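Local coordinates for protein histidine acid phosphatase (Bifidobacterium longum subsp. infantis, PDB 6RXD) that acts as a histidine acid phytase, probably removing phosphate groups from inositol polyphosphates and from 2,3-bisphosphoglycerate, at residues A[7-15]-A[309-317]; A[135-144]-A[178-189]. All blocks are in the same frame, centred on the assembly; numbering follows the deposited sequence.

Contact 1: residues A[7-15]-A[309-317]; sequences GRYYSSKQP and YNLYIIAAD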
loop_
_atom_site.group_PDB
_atom_site.type_symbol
_atom_site.label_atom_id
_atom_site.label_comp_id
_atom_site.label_asym_id
_atom_site.label_seq_id
_atom_site.Cartn_x
_atom_site.Cartn_y
_atom_site.Cartn_z
ATOM N N GLY A 7 -10.704 8.701 13.247
ATOM C CA GLY A 7 -9.542 8.627 12.375
ATOM C C GLY A 7 -8.352 9.365 12.954
ATOM O O GLY A 7 -8.571 10.193 13.836
ATOM N N ARG A 8 -7.133 9.009 12.502
ATOM C CA ARG A 8 -5.867 9.778 12.662
ATOM C C ARG A 8 -4.568 9.004 12.882
ATOM O O ARG A 8 -4.486 8.101 13.725
ATOM C CB ARG A 8 -5.917 10.787 13.780
ATOM C CG ARG A 8 -5.924 12.220 13.361
ATOM C CD ARG A 8 -5.906 13.017 14.634
ATOM N NE ARG A 8 -6.246 12.142 15.757
ATOM C CZ ARG A 8 -7.466 12.027 16.280
ATOM N NH1 ARG A 8 -8.468 12.746 15.791
ATOM N NH2 ARG A 8 -7.682 11.194 17.289
ATOM N N TYR A 9 -3.534 9.446 12.176
ATOM C CA TYR A 9 -2.204 8.868 12.263
ATOM C C TYR A 9 -2.212 7.365 12.098
ATOM O O TYR A 9 -1.703 6.625 12.929
ATOM C CB TYR A 9 -1.514 9.297 13.560
ATOM C CG TYR A 9 -1.642 10.784 13.776
ATOM C CD1 TYR A 9 -1.059 11.682 12.892
ATOM C CD2 TYR A 9 -2.349 11.286 14.857
ATOM C CE1 TYR A 9 -1.188 13.055 13.083
ATOM C CE2 TYR A 9 -2.470 12.650 15.061
ATOM C CZ TYR A 9 -1.887 13.526 14.171
ATOM O OH TYR A 9 -2.014 14.883 14.377
ATOM N N TYR A 10 -2.793 6.933 10.987
ATOM C CA TYR A 10 -2.840 5.525 10.640
ATOM C C TYR A 10 -1.641 5.072 9.821
ATOM O O TYR A 10 -1.519 3.884 9.529
ATOM C CB TYR A 10 -4.102 5.238 9.824
ATOM C CG TYR A 10 -5.419 5.389 10.547
ATOM C CD1 TYR A 10 -6.524 5.925 9.883
ATOM C CD2 TYR A 10 -5.588 4.945 11.853
ATOM C CE1 TYR A 10 -7.757 6.043 10.511
ATOM C CE2 TYR A 10 -6.826 5.067 12.498
ATOM C CZ TYR A 10 -7.898 5.607 11.813
ATOM O OH TYR A 10 -9.128 5.720 12.429
ATOM N N SER A 11 -0.762 6.002 9.430
ATOM C CA SER A 11 0.401 5.645 8.620
ATOM C C SER A 11 -0.076 4.916 7.360
ATOM O O SER A 11 -1.152 5.203 6.859
ATOM C CB SER A 11 1.392 4.804 9.446
ATOM O OG SER A 11 2.533 4.386 8.689
ATOM N N SER A 12 0.699 3.971 6.846
ATOM C CA SER A 12 0.300 3.288 5.607
ATOM C C SER A 12 -0.860 2.288 5.793
ATOM O O SER A 12 -1.212 1.564 4.867
ATOM C CB SER A 12 1.500 2.603 4.954
ATOM O OG SER A 12 1.959 1.557 5.783
ATOM N N LYS A 13 -1.456 2.261 6.983
ATOM C CA LYS A 13 -2.701 1.516 7.195
ATOM C C LYS A 13 -3.911 2.410 6.972
ATOM O O LYS A 13 -5.037 1.983 7.162
ATOM C CB LYS A 13 -2.763 0.930 8.615
ATOM C CG LYS A 13 -2.259 -0.493 8.760
ATOM C CD LYS A 13 -0.851 -0.681 8.262
ATOM C CE LYS A 13 -0.356 -2.086 8.624
ATOM N NZ LYS A 13 0.781 -2.518 7.783
ATOM N N GLN A 14 -3.688 3.654 6.562
ATOM C CA GLN A 14 -4.796 4.555 6.263
ATOM C C GLN A 14 -5.811 3.901 5.314
ATOM O O GLN A 14 -5.457 3.463 4.210
ATOM C CB GLN A 14 -4.239 5.824 5.604
ATOM C CG GLN A 14 -5.296 6.734 4.999
ATOM C CD GLN A 14 -6.224 7.303 6.032
ATOM O OE1 GLN A 14 -5.777 7.863 7.044
ATOM N NE2 GLN A 14 -7.532 7.181 5.792
ATOM N N PRO A 15 -7.084 3.816 5.733
ATOM C CA PRO A 15 -8.040 3.273 4.762
ATOM C C PRO A 15 -8.202 4.180 3.533
ATOM O O PRO A 15 -8.164 5.415 3.638
ATOM C CB PRO A 15 -9.345 3.220 5.561
ATOM C CG PRO A 15 -8.877 3.039 7.001
ATOM C CD PRO A 15 -7.665 3.932 7.083
ATOM N N TYR A 309 -0.321 0.372 19.227
ATOM C CA TYR A 309 -0.508 1.226 18.060
ATOM C C TYR A 309 -0.801 0.390 16.819
ATOM O O TYR A 309 -1.656 0.750 16.011
ATOM C CB TYR A 309 0.714 2.121 17.835
ATOM C CG TYR A 309 0.628 2.926 16.556
ATOM C CD1 TYR A 309 -0.230 4.014 16.454
ATOM C CD2 TYR A 309 1.400 2.596 15.456
ATOM C CE1 TYR A 309 -0.309 4.749 15.266
ATOM C CE2 TYR A 309 1.324 3.321 14.288
ATOM C CZ TYR A 309 0.470 4.389 14.200
ATOM O OH TYR A 309 0.407 5.093 13.020
ATOM N N ASN A 310 -0.106 -0.735 16.655
ATOM C CA ASN A 310 -0.388 -1.596 15.505
ATOM C C ASN A 310 -1.816 -2.143 15.519
ATOM O O ASN A 310 -2.425 -2.343 14.462
ATOM C CB ASN A 310 0.634 -2.737 15.389
ATOM C CG ASN A 310 1.850 -2.333 14.561
ATOM O OD1 ASN A 310 1.799 -2.333 13.329
ATOM N ND2 ASN A 310 2.928 -1.966 15.228
ATOM N N LEU A 311 -2.359 -2.384 16.706
ATOM C CA LEU A 311 -3.746 -2.850 16.777
ATOM C C LEU A 311 -4.704 -1.719 16.435
ATOM O O LEU A 311 -5.705 -1.936 15.757
ATOM C CB LEU A 311 -4.066 -3.448 18.156
ATOM C CG LEU A 311 -3.306 -4.729 18.517
ATOM C CD1 LEU A 311 -3.842 -5.260 19.844
ATOM C CD2 LEU A 311 -3.439 -5.790 17.429
ATOM N N TYR A 312 -4.386 -0.512 16.888
ATOM C CA TYR A 312 -5.185 0.674 16.572
ATOM C C TYR A 312 -5.283 0.910 15.068
ATOM O O TYR A 312 -6.377 1.188 14.532
ATOM C CB TYR A 312 -4.574 1.883 17.287
ATOM C CG TYR A 312 -4.976 3.249 16.779
ATOM C CD1 TYR A 312 -6.256 3.749 16.992
ATOM C CD2 TYR A 312 -4.051 4.054 16.138
ATOM C CE1 TYR A 312 -6.609 5.010 16.544
ATOM C CE2 TYR A 312 -4.390 5.319 15.689
ATOM C CZ TYR A 312 -5.674 5.790 15.897
ATOM O OH TYR A 312 -6.029 7.049 15.456
ATOM N N ILE A 313 -4.162 0.799 14.368
ATOM C CA ILE A 313 -4.217 1.076 12.945
ATOM C C ILE A 313 -4.863 -0.059 12.153
ATOM O O ILE A 313 -5.573 0.189 11.176
ATOM C CB ILE A 313 -2.851 1.493 12.377
ATOM C CG1 ILE A 313 -1.867 0.323 12.412
ATOM C CG2 ILE A 313 -2.316 2.702 13.145
ATOM C CD1 ILE A 313 -0.449 0.701 11.930
ATOM N N ILE A 314 -4.641 -1.304 12.570
ATOM C CA ILE A 314 -5.296 -2.423 11.886
ATOM C C ILE A 314 -6.804 -2.421 12.175
ATOM O O ILE A 314 -7.603 -2.813 11.335
ATOM C CB ILE A 314 -4.638 -3.772 12.235
ATOM C CG1 ILE A 314 -3.234 -3.848 11.633
ATOM C CG2 ILE A 314 -5.427 -4.945 11.673
ATOM C CD1 ILE A 314 -3.213 -3.938 10.102
ATOM N N ALA A 315 -7.184 -1.971 13.368
ATOM C CA ALA A 315 -8.599 -1.864 13.733
ATOM C C ALA A 315 -9.342 -0.980 12.746
ATOM O O ALA A 315 -10.488 -1.264 12.399
ATOM C CB ALA A 315 -8.753 -1.317 15.130
ATOM N N ALA A 316 -8.699 0.092 12.288
ATOM C CA ALA A 316 -9.329 0.968 11.296
ATOM C C ALA A 316 -9.586 0.217 9.995
ATOM O O ALA A 316 -10.588 0.453 9.314
ATOM C CB ALA A 316 -8.465 2.194 11.036
ATOM N N ASP A 317 -8.660 -0.667 9.637
ATOM C CA ASP A 317 -8.774 -1.461 8.414
ATOM C C ASP A 317 -9.816 -2.542 8.580
ATOM O O ASP A 317 -10.354 -3.050 7.593
ATOM C CB ASP A 317 -7.421 -2.098 8.080
ATOM C CG ASP A 317 -6.388 -1.077 7.673
ATOM O OD1 ASP A 317 -5.235 -1.475 7.420
ATOM O OD2 ASP A 317 -6.744 0.124 7.588
#
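The N-terminal loop lies against the last turns of helix 301-317, where two tyrosine hydroxyls take two successive loop carbonyls. Tyr-312 OH donates to Arg-8 O at 2.5 Å, in the carbonyl plane and on a lone pair. One turn earlier, Tyr-309 OH reaches Tyr-9 O at 2.6 Å, but comes from above that carbonyl plane, 41° out of it. In Tyr-312, CG sits anti to the backbone N (chi1 162°), which swings the ring out toward the loop. The Tyr-10 ring is laid over the helix: Ala-316 CB lies 3.8 Å from its centroid in a CH-pi contact, while Ile-313 CG2 meets its edge. That same Ile-313 methyl packs over a face of the Tyr-309 ring. Helix 301-317 belongs to the largely helical part that accompanies the alpha/beta core in branch-2 histidine phosphatases; its neighbour helix 339-357 also touches Tyr-9 and Tyr-309, and Phe-334 stacks on Tyr-312. A phenylalanine in place of Tyr-312 would probably keep much of the ring contact but leave Arg-8 O without its donor, setting the start of the loop free to shift. Further along, Lys-13 bends at its second torsion and lays its carbons over two isoleucines, CG 3.8 Å from Ile-313 CG1 and CE 3.7 Å from Ile-314 CD1. Pro-15 CG approaches Ala-316 CB at 4.1 Å.

Contact 2: residues A[135-144]-A[178-189]; sequences YQSSGEARAT and GKDFQKNPDTLY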
loop_
_atom_site.group_PDB
_atom_site.type_symbol
_atom_site.label_atom_id
_atom_site.label_comp_id
_atom_site.label_asym_id
_atom_site.label_seq_id
_atom_site.Cartn_x
_atom_site.Cartn_y
_atom_site.Cartn_z
ATOM N N TYR A 135 -5.893 -8.213 -16.881
ATOM C CA TYR A 135 -5.771 -8.129 -15.428
ATOM C C TYR A 135 -4.456 -8.764 -15.019
ATOM O O TYR A 135 -4.112 -9.844 -15.499
ATOM C CB TYR A 135 -6.926 -8.881 -14.755
ATOM C CG TYR A 135 -8.248 -8.148 -14.775
ATOM C CD1 TYR A 135 -8.494 -7.112 -13.885
ATOM C CD2 TYR A 135 -9.256 -8.503 -15.667
ATOM C CE1 TYR A 135 -9.698 -6.440 -13.886
ATOM C CE2 TYR A 135 -10.474 -7.826 -15.676
ATOM C CZ TYR A 135 -10.679 -6.801 -14.778
ATOM O OH TYR A 135 -11.873 -6.118 -14.762
ATOM N N GLN A 136 -3.710 -8.100 -14.142
ATOM C CA GLN A 136 -2.430 -8.638 -13.698
ATOM C C GLN A 136 -2.281 -8.510 -12.201
ATOM O O GLN A 136 -2.791 -7.565 -11.606
ATOM C CB GLN A 136 -1.267 -7.896 -14.361
ATOM C CG GLN A 136 -1.258 -8.006 -15.876
ATOM C CD GLN A 136 -0.072 -7.296 -16.508
ATOM O OE1 GLN A 136 0.747 -6.681 -15.820
ATOM N NE2 GLN A 136 0.019 -7.375 -17.828
ATOM N N SER A 137 -1.581 -9.467 -11.600
ATOM C CA SER A 137 -1.174 -9.327 -10.206
ATOM C C SER A 137 0.250 -9.833 -9.999
ATOM O O SER A 137 0.843 -10.418 -10.895
ATOM C CB SER A 137 -2.154 -10.036 -9.271
ATOM O OG SER A 137 -1.685 -11.317 -8.929
ATOM N N SER A 138 0.803 -9.574 -8.816
ATOM C CA SER A 138 2.129 -10.055 -8.473
ATOM C C SER A 138 2.121 -11.572 -8.344
ATOM O O SER A 138 3.172 -12.213 -8.425
ATOM C CB SER A 138 2.551 -9.452 -7.139
ATOM O OG SER A 138 1.651 -9.858 -6.126
ATOM N N GLY A 139 0.941 -12.144 -8.112
ATOM C CA GLY A 139 0.833 -13.575 -7.864
ATOM C C GLY A 139 0.589 -13.836 -6.391
ATOM O O GLY A 139 0.354 -14.976 -5.968
ATOM N N GLU A 140 0.656 -12.777 -5.595
ATOM C CA GLU A 140 0.388 -12.906 -4.165
ATOM C C GLU A 140 -1.129 -12.909 -3.968
ATOM O O GLU A 140 -1.838 -12.128 -4.594
ATOM C CB GLU A 140 1.060 -11.757 -3.401
ATOM C CG GLU A 140 1.084 -11.915 -1.884
ATOM C CD GLU A 140 -0.189 -11.436 -1.239
ATOM O OE1 GLU A 140 -0.797 -10.486 -1.771
ATOM O OE2 GLU A 140 -0.582 -12.002 -0.199
ATOM N N ALA A 141 -1.624 -13.785 -3.100
ATOM C CA ALA A 141 -3.061 -14.031 -3.010
ATOM C C ALA A 141 -3.912 -12.814 -2.655
ATOM O O ALA A 141 -4.983 -12.628 -3.226
ATOM C CB ALA A 141 -3.346 -15.193 -2.056
ATOM N N ARG A 142 -3.460 -11.989 -1.712
ATOM C CA ARG A 142 -4.241 -10.809 -1.335
ATOM C C ARG A 142 -4.281 -9.760 -2.450
ATOM O O ARG A 142 -5.276 -9.053 -2.601
ATOM C CB ARG A 142 -3.727 -10.195 -0.033
ATOM C CG ARG A 142 -4.437 -10.702 1.229
ATOM C CD ARG A 142 -4.084 -12.136 1.586
ATOM N NE ARG A 142 -4.963 -13.115 0.951
ATOM C CZ ARG A 142 -4.799 -14.432 1.042
ATOM N NH1 ARG A 142 -5.640 -15.257 0.433
ATOM N NH2 ARG A 142 -3.786 -14.925 1.741
ATOM N N ALA A 143 -3.211 -9.667 -3.234
ATOM C CA ALA A 143 -3.217 -8.754 -4.378
ATOM C C ALA A 143 -4.189 -9.260 -5.446
ATOM O O ALA A 143 -4.953 -8.491 -6.030
ATOM C CB ALA A 143 -1.806 -8.577 -4.957
ATOM N N THR A 144 -4.175 -10.567 -5.676
ATOM C CA THR A 144 -5.062 -11.174 -6.662
ATOM C C THR A 144 -6.514 -11.036 -6.202
ATOM O O THR A 144 -7.393 -10.664 -6.989
ATOM C CB THR A 144 -4.689 -12.650 -6.898
ATOM O OG1 THR A 144 -3.319 -12.725 -7.317
ATOM C CG2 THR A 144 -5.572 -13.286 -7.980
ATOM N N GLY A 178 -9.199 -16.567 -9.429
ATOM C CA GLY A 178 -8.151 -15.726 -9.989
ATOM C C GLY A 178 -7.718 -16.065 -11.404
ATOM O O GLY A 178 -6.657 -15.620 -11.846
ATOM N N LYS A 179 -8.538 -16.836 -12.125
ATOM C CA LYS A 179 -8.191 -17.298 -13.472
ATOM C C LYS A 179 -7.952 -16.193 -14.503
ATOM O O LYS A 179 -7.309 -16.429 -15.528
ATOM C CB LYS A 179 -9.258 -18.271 -14.001
ATOM C CG LYS A 179 -10.615 -17.617 -14.253
ATOM C CD LYS A 179 -11.588 -18.561 -14.977
ATOM C CE LYS A 179 -11.990 -19.734 -14.096
ATOM N NZ LYS A 179 -12.770 -19.300 -12.899
ATOM N N ASP A 180 -8.469 -14.997 -14.249
ATOM C CA ASP A 180 -8.318 -13.913 -15.213
ATOM C C ASP A 180 -7.040 -13.114 -15.017
ATOM O O ASP A 180 -6.731 -12.227 -15.817
ATOM C CB ASP A 180 -9.533 -12.979 -15.172
ATOM C CG ASP A 180 -10.791 -13.633 -15.697
ATOM O OD1 ASP A 180 -10.689 -14.654 -16.409
ATOM O OD2 ASP A 180 -11.888 -13.120 -15.410
ATOM N N PHE A 181 -6.294 -13.434 -13.963
ATOM C CA PHE A 181 -5.131 -12.637 -13.581
ATOM C C PHE A 181 -3.796 -13.209 -14.031
ATOM O O PHE A 181 -3.411 -14.299 -13.623
ATOM C CB PHE A 181 -5.151 -12.393 -12.068
ATOM C CG PHE A 181 -6.216 -11.430 -11.654
ATOM C CD1 PHE A 181 -5.916 -10.088 -11.490
ATOM C CD2 PHE A 181 -7.530 -11.845 -11.524
ATOM C CE1 PHE A 181 -6.901 -9.177 -11.153
ATOM C CE2 PHE A 181 -8.525 -10.939 -11.187
ATOM C CZ PHE A 181 -8.205 -9.603 -11.015
ATOM N N GLN A 182 -3.107 -12.459 -14.886
ATOM C CA GLN A 182 -1.773 -12.820 -15.346
ATOM C C GLN A 182 -0.735 -12.458 -14.286
ATOM O O GLN A 182 -0.680 -11.324 -13.833
ATOM C CB GLN A 182 -1.461 -12.054 -16.627
ATOM C CG GLN A 182 -0.021 -12.166 -17.098
ATOM C CD GLN A 182 0.284 -13.504 -17.721
ATOM O OE1 GLN A 182 -0.604 -14.337 -17.890
ATOM N NE2 GLN A 182 1.550 -13.726 -18.059
ATOM N N LYS A 183 0.093 -13.418 -13.893
ATOM C CA LYS A 183 1.152 -13.130 -12.931
ATOM C C LYS A 183 2.288 -12.369 -13.615
ATOM O O LYS A 183 2.794 -12.795 -14.662
ATOM C CB LYS A 183 1.655 -14.434 -12.299
ATOM C CG LYS A 183 0.632 -15.084 -11.376
ATOM C CD LYS A 183 1.206 -16.303 -10.648
ATOM C CE LYS A 183 1.451 -17.469 -11.598
ATOM N NZ LYS A 183 1.763 -18.715 -10.828
ATOM N N ASN A 184 2.658 -11.222 -13.052
ATOM C CA ASN A 184 3.761 -10.428 -13.594
ATOM C C ASN A 184 4.642 -9.876 -12.479
ATOM O O ASN A 184 4.614 -8.680 -12.186
ATOM C CB ASN A 184 3.230 -9.276 -14.458
ATOM C CG ASN A 184 4.284 -8.707 -15.383
ATOM O OD1 ASN A 184 5.486 -8.913 -15.182
ATOM N ND2 ASN A 184 3.843 -7.980 -16.402
ATOM N N PRO A 185 5.448 -10.744 -11.859
ATOM C CA PRO A 185 6.226 -10.270 -10.713
ATOM C C PRO A 185 7.427 -9.409 -11.117
ATOM O O PRO A 185 8.045 -8.815 -10.233
ATOM C CB PRO A 185 6.686 -11.578 -10.051
ATOM C CG PRO A 185 6.698 -12.576 -11.155
ATOM C CD PRO A 185 5.534 -12.206 -12.023
ATOM N N ASP A 186 7.752 -9.326 -12.408
ATOM C CA ASP A 186 8.830 -8.440 -12.834
ATOM C C ASP A 186 8.395 -6.989 -12.738
ATOM O O ASP A 186 9.208 -6.100 -12.500
ATOM C CB ASP A 186 9.270 -8.737 -14.268
ATOM C CG ASP A 186 9.958 -10.080 -14.401
ATOM O OD1 ASP A 186 10.268 -10.690 -13.359
ATOM O OD2 ASP A 186 10.198 -10.510 -15.552
ATOM N N THR A 187 7.106 -6.746 -12.916
ATOM C CA THR A 187 6.620 -5.368 -12.821
ATOM C C THR A 187 5.857 -5.105 -11.532
ATOM O O THR A 187 5.660 -3.954 -11.164
ATOM C CB THR A 187 5.711 -4.988 -14.001
ATOM O OG1 THR A 187 4.529 -5.787 -13.963
ATOM C CG2 THR A 187 6.424 -5.185 -15.342
ATOM N N LEU A 188 5.419 -6.162 -10.852
ATOM C CA LEU A 188 4.603 -5.992 -9.659
ATOM C C LEU A 188 5.205 -6.614 -8.396
ATOM O O LEU A 188 4.579 -6.607 -7.337
ATOM C CB LEU A 188 3.195 -6.544 -9.898
ATOM C CG LEU A 188 2.470 -5.966 -11.126
ATOM C CD1 LEU A 188 1.164 -6.716 -11.383
ATOM C CD2 LEU A 188 2.188 -4.479 -10.938
ATOM N N TYR A 189 6.414 -7.148 -8.513
ATOM C CA TYR A 189 7.135 -7.655 -7.348
ATOM C C TYR A 189 8.631 -7.538 -7.621
ATOM O O TYR A 189 9.396 -8.477 -7.396
ATOM C CB TYR A 189 6.745 -9.108 -7.074
ATOM C CG TYR A 189 6.692 -9.493 -5.609
ATOM C CD1 TYR A 189 7.710 -10.250 -5.027
ATOM C CD2 TYR A 189 5.615 -9.125 -4.814
ATOM C CE1 TYR A 189 7.650 -10.619 -3.693
ATOM C CE2 TYR A 189 5.546 -9.490 -3.472
ATOM C CZ TYR A 189 6.564 -10.241 -2.926
ATOM O OH TYR A 189 6.502 -10.597 -1.601
HETATM O O HOH W 1 -6.019 -10.964 -18.069
HETATM O O HOH W 2 2.664 -4.878 -15.795
#
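Two groups grip Gln-136 OE1: a water donates to it at 2.6 Å and itself accepts from Thr-187 OG1, and Asn-184 ND2 adds a weak bond of 3.4 Å. The Gln-136 chain is extended beyond CG and runs beside Asn-184, their amide planes 53° apart. Between the backbones, Gln-182 N donates to Tyr-135 O at 2.9 Å, Ser-137 N returns a bond to Gln-182 O at 3.0 Å, and Asn-184 N closes on Ser-137 O at 2.9 Å, just ahead of its own helix. The Phe-181 ring has Tyr-135 CB over one face, 3.8 Å from the centroid, in a CH-pi contact, and Thr-144 O farther off over the opposite face, toward the rim. Leu-188 CD1 presses on the backbone of Ser-137, 3.5 Å from its C atom. Ser-137 OG accepts from Gly-139 N in an ST turn and is bonded to Thr-144 OG1 at 2.7 Å, tying the strand's end to the next helix, which Glu-140 caps. Asp-180 lies close to Glu-151, its partner in a zinc site that is vacant in this chain. Strand 181-183 thus pairs in parallel with 132-137, which in turn flanks 391-398, as part of the alpha/beta sheet of a histidine phosphatase.

Contacts 1 and 2 lie on opposite sides of the chain's centre, with centres 26 Å apart and nearest atoms about 11 Å apart, so neither touches the other. Along the chain, 135-144 and 178-189 both fall between 7-15 and 309-317. Each reaches toward the catalytic region through a different sequence motif: in contact 1, Ser-12 O binds Arg-44, the arginine of the RHG motif, whereas in contact 2 Ser-138 OG binds His-399, the histidine of the HAE motif. Contact 1 joins the N-terminal loop to a helix, and contact 2 two parallel strands of the core, consistent with a pocket framed by both parts of the fold.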